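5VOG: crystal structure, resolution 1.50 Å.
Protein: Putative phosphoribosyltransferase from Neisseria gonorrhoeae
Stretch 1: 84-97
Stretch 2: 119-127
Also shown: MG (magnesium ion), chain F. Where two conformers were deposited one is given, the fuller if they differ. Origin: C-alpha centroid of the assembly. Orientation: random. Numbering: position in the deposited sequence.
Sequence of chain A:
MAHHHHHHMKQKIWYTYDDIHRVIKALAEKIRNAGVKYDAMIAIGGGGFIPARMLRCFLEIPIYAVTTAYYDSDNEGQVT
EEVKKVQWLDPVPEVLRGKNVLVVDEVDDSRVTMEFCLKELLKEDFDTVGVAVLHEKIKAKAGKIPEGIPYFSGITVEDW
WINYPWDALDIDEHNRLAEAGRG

Stretch 1 84-97: KKVQWLDPVPEVLR
Stretch 2 (119-127) KELLKEDFD

What ties the two stretches together most firmly? At the end of stretch 1, Arg97 donates from NH1 to Asp125 OD2 at 2.9 Å, a charged hydrogen bond lying near the guanidinium plane. Arg97 (t, t, m, chi4 -84°) is also held by its own stretch, NE to Glu94 OE2 at 2.5 Å, so one cation serves two carboxylates. Asp125 takes chi1 t. A longer salt bridge, Lys85 NZ to Glu120 OE1 at 3.5 Å, reaches across from an extended m, t, t, t side chain; Glu120 (m, m) also binds Lys123 NZ, with OE1 at 3.2 Å.

How does water join the two stretches where no direct bond spans them? Glu124 (m, m, chi3 -12°) is the hub. One water accepts from Trp88 NE1 (3.0 Å) and donates to Glu120 O (2.9 Å) and Glu124 OE2 (2.7 Å). A second donates to Leu89 O and Glu124 OE2 and also coordinates the magnesium, itself bound by Asp90 OD1 at 2.1 Å. A third accepts from Val92 N and donates to Glu124 OE1.

What backbone paths allow this? Stretch 1 leaves a strand, turns a corner at Val86, runs extended through a cis peptide before Pro91, and closes in a 3-10 segment, 94-96. Stretch 2 leaves a helix through a type I turn, Leu121 to Glu124. Both run the same way and converge: CA separations fall from 9.9 Å (Trp88-Glu120) through 7.6 Å (Val92-Glu124) to 5.5 Å (Arg97-Asp125).

Which side chains fill the space between? Trp88 (t, chi2 -106°) sets CZ2 3.5 Å from Glu120 CB and 4.0 Å from Leu121 CD2. Farther along, Phe126 (m, chi2 -58°) brings CE1 to 3.8 Å from Val92 CG1 and 4.0 Å from Leu96 CB, forming a small apolar cluster.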

# COMPACT_ATOMS: atom_id res chain seq x y z
N LYS A 84 15.21 0.49 -11.40
CA LYS A 84 15.91 1.41 -10.51
C LYS A 84 15.08 1.64 -9.25
O LYS A 84 13.87 1.43 -9.23
CB LYS A 84 16.17 2.77 -11.15
N LYS A 85 15.77 2.11 -8.21
CA LYS A 85 15.09 2.55 -6.99
C LYS A 85 14.36 3.87 -7.22
O LYS A 85 14.91 4.81 -7.78
CB LYS A 85 16.09 2.72 -5.86
CG LYS A 85 16.82 1.45 -5.45
CD LYS A 85 17.91 1.80 -4.44
CE LYS A 85 18.58 0.57 -3.87
NZ LYS A 85 19.77 0.94 -3.05
N VAL A 86 13.13 3.93 -6.73
CA VAL A 86 12.39 5.18 -6.60
C VAL A 86 12.38 5.67 -5.16
O VAL A 86 12.55 6.87 -4.90
CB VAL A 86 10.95 4.99 -7.13
CG1 VAL A 86 10.13 6.28 -6.97
CG2 VAL A 86 10.98 4.53 -8.59
N GLN A 87 12.16 4.75 -4.22
CA GLN A 87 12.27 5.00 -2.79
C GLN A 87 12.89 3.77 -2.15
O GLN A 87 12.56 2.64 -2.50
CB GLN A 87 10.90 5.26 -2.15
CG GLN A 87 11.00 5.53 -0.65
CD GLN A 87 9.68 5.82 0.01
OE1 GLN A 87 8.65 5.98 -0.67
NE2 GLN A 87 9.69 5.93 1.34
N TRP A 88 13.79 3.98 -1.19
CA TRP A 88 14.45 2.86 -0.54
C TRP A 88 14.48 3.08 0.96
O TRP A 88 14.15 4.16 1.47
CB TRP A 88 15.86 2.63 -1.10
CG TRP A 88 16.30 1.22 -0.93
CD1 TRP A 88 17.22 0.73 -0.04
CD2 TRP A 88 15.81 0.09 -1.65
NE1 TRP A 88 17.34 -0.63 -0.17
CE2 TRP A 88 16.48 -1.05 -1.16
CE3 TRP A 88 14.87 -0.07 -2.67
CZ2 TRP A 88 16.25 -2.34 -1.66
CZ3 TRP A 88 14.63 -1.35 -3.17
CH2 TRP A 88 15.31 -2.47 -2.66
N LEU A 89 14.84 2.01 1.68
CA LEU A 89 15.03 2.04 3.13
C LEU A 89 16.47 2.42 3.39
O LEU A 89 17.35 1.56 3.47
CB LEU A 89 14.70 0.68 3.75
CG LEU A 89 13.25 0.37 4.03
CD1 LEU A 89 13.12 -1.10 4.40
CD2 LEU A 89 12.72 1.25 5.14
N ASP A 90 16.72 3.72 3.51
CA ASP A 90 18.05 4.29 3.72
C ASP A 90 18.05 5.15 4.97
O ASP A 90 17.41 6.22 4.98
CB ASP A 90 18.47 5.16 2.53
CG ASP A 90 18.62 4.37 1.26
OD1 ASP A 90 19.14 3.25 1.33
OD2 ASP A 90 18.20 4.89 0.20
N PRO A 91 18.72 4.75 6.06
CA PRO A 91 19.26 3.42 6.32
C PRO A 91 18.14 2.50 6.76
O PRO A 91 17.03 2.98 7.03
CB PRO A 91 20.24 3.66 7.46
CG PRO A 91 19.62 4.78 8.22
CD PRO A 91 19.02 5.68 7.16
N VAL A 92 18.40 1.21 6.86
CA VAL A 92 17.43 0.33 7.52
C VAL A 92 17.34 0.71 8.99
O VAL A 92 18.38 0.85 9.66
CB VAL A 92 17.83 -1.13 7.35
CG1 VAL A 92 16.93 -2.03 8.18
CG2 VAL A 92 17.76 -1.53 5.88
N PRO A 93 16.13 0.89 9.54
CA PRO A 93 16.01 1.27 10.95
C PRO A 93 16.62 0.22 11.87
O PRO A 93 16.62 -0.98 11.57
CB PRO A 93 14.50 1.38 11.15
CG PRO A 93 13.96 1.68 9.79
CD PRO A 93 14.84 0.92 8.84
N GLU A 94 17.12 0.68 13.01
CA GLU A 94 17.82 -0.21 13.92
C GLU A 94 16.91 -1.31 14.46
O GLU A 94 17.39 -2.40 14.77
CB GLU A 94 18.44 0.59 15.07
CG GLU A 94 19.68 -0.04 15.66
CD GLU A 94 20.85 -0.08 14.68
OE1 GLU A 94 20.91 0.77 13.76
OE2 GLU A 94 21.70 -0.98 14.82
N VAL A 95 15.60 -1.05 14.57
CA VAL A 95 14.68 -2.04 15.10
C VAL A 95 14.61 -3.28 14.22
O VAL A 95 14.17 -4.35 14.68
CB VAL A 95 13.28 -1.41 15.31
CG1 VAL A 95 12.59 -1.16 13.98
CG2 VAL A 95 12.42 -2.27 16.23
N LEU A 96 15.03 -3.18 12.96
CA LEU A 96 15.02 -4.32 12.05
C LEU A 96 16.34 -5.08 12.01
O LEU A 96 16.41 -6.12 11.35
CB LEU A 96 14.65 -3.87 10.63
CG LEU A 96 13.24 -3.32 10.45
CD1 LEU A 96 13.01 -2.97 8.98
CD2 LEU A 96 12.20 -4.32 10.94
N ARG A 97 17.38 -4.59 12.69
CA ARG A 97 18.66 -5.27 12.64
C ARG A 97 18.55 -6.66 13.25
O ARG A 97 18.03 -6.82 14.36
CB ARG A 97 19.74 -4.45 13.38
CG ARG A 97 21.10 -5.12 13.37
CD ARG A 97 22.16 -4.30 14.10
NE ARG A 97 22.38 -3.00 13.48
CZ ARG A 97 23.18 -2.80 12.44
NH1 ARG A 97 23.85 -3.81 11.90
NH2 ARG A 97 23.32 -1.58 11.94
N LYS A 119 18.75 -8.84 -3.91
CA LYS A 119 20.19 -8.60 -3.87
C LYS A 119 20.52 -7.37 -3.03
O LYS A 119 21.48 -7.38 -2.25
CB LYS A 119 20.74 -8.44 -5.28
CG LYS A 119 20.97 -9.77 -5.99
CD LYS A 119 21.71 -9.57 -7.31
CE LYS A 119 22.05 -10.89 -7.96
NZ LYS A 119 22.82 -10.71 -9.22
N GLU A 120 19.73 -6.30 -3.17
CA GLU A 120 20.00 -5.10 -2.38
C GLU A 120 19.74 -5.34 -0.90
O GLU A 120 20.51 -4.86 -0.06
CB GLU A 120 19.14 -3.95 -2.89
CG GLU A 120 19.56 -3.43 -4.26
CD GLU A 120 21.00 -2.96 -4.28
OE1 GLU A 120 21.39 -2.20 -3.37
OE2 GLU A 120 21.75 -3.37 -5.20
N LEU A 121 18.67 -6.06 -0.56
CA LEU A 121 18.35 -6.27 0.85
C LEU A 121 19.29 -7.25 1.52
O LEU A 121 19.45 -7.19 2.75
CB LEU A 121 16.89 -6.73 0.98
CG LEU A 121 15.86 -5.66 0.61
CD1 LEU A 121 14.46 -6.25 0.50
CD2 LEU A 121 15.87 -4.52 1.63
N LEU A 122 19.95 -8.13 0.76
CA LEU A 122 20.94 -9.02 1.36
C LEU A 122 22.21 -8.28 1.78
O LEU A 122 23.04 -8.87 2.48
CB LEU A 122 21.29 -10.15 0.40
CG LEU A 122 20.20 -11.22 0.26
CD1 LEU A 122 20.59 -12.25 -0.79
CD2 LEU A 122 19.92 -11.89 1.59
N LYS A 123 22.38 -7.03 1.36
CA LYS A 123 23.48 -6.20 1.85
C LYS A 123 23.27 -5.76 3.29
O LYS A 123 24.22 -5.24 3.90
CB LYS A 123 23.65 -4.97 0.97
CG LYS A 123 24.03 -5.29 -0.46
CD LYS A 123 24.07 -4.03 -1.29
CE LYS A 123 24.64 -4.29 -2.66
NZ LYS A 123 24.51 -3.07 -3.49
N GLU A 124 22.08 -5.94 3.84
CA GLU A 124 21.73 -5.43 5.15
C GLU A 124 21.91 -6.52 6.21
O GLU A 124 22.17 -7.68 5.90
CB GLU A 124 20.29 -4.92 5.17
CG GLU A 124 19.95 -3.93 4.06
CD GLU A 124 20.60 -2.57 4.24
OE1 GLU A 124 21.14 -2.29 5.34
OE2 GLU A 124 20.55 -1.77 3.29
N ASP A 125 21.75 -6.12 7.46
CA ASP A 125 21.96 -7.01 8.60
C ASP A 125 20.63 -7.58 9.08
O ASP A 125 20.17 -7.32 10.19
CB ASP A 125 22.69 -6.27 9.72
CG ASP A 125 23.17 -7.19 10.82
OD1 ASP A 125 23.09 -8.43 10.65
OD2 ASP A 125 23.63 -6.68 11.87
N PHE A 126 19.99 -8.36 8.21
CA PHE A 126 18.81 -9.12 8.57
C PHE A 126 19.20 -10.56 8.91
O PHE A 126 20.23 -11.06 8.46
CB PHE A 126 17.79 -9.14 7.42
CG PHE A 126 17.30 -7.79 6.99
CD1 PHE A 126 16.68 -6.94 7.89
CD2 PHE A 126 17.42 -7.38 5.67
CE1 PHE A 126 16.22 -5.69 7.49
CE2 PHE A 126 16.95 -6.13 5.26
CZ PHE A 126 16.35 -5.29 6.17
N ASP A 127 18.35 -11.21 9.70
CA ASP A 127 18.49 -12.64 9.94
C ASP A 127 18.01 -13.41 8.71
O ASP A 127 18.82 -13.88 7.91
CB ASP A 127 17.72 -13.05 11.19
CG ASP A 127 17.85 -14.53 11.51
OD1 ASP A 127 18.63 -15.23 10.83
OD2 ASP A 127 17.19 -15.00 12.46
MG MG F . 20.91 2.13 1.61
O HOH W 1 20.80 0.39 -0.08
O HOH W 2 19.55 -2.34 0.90
O HOH W 3 19.64 0.68 2.81
O HOH W 4 21.07 0.47 6.20
O HOH W 5 21.45 3.89 3.09
O HOH W 6 21.64 3.70 0.53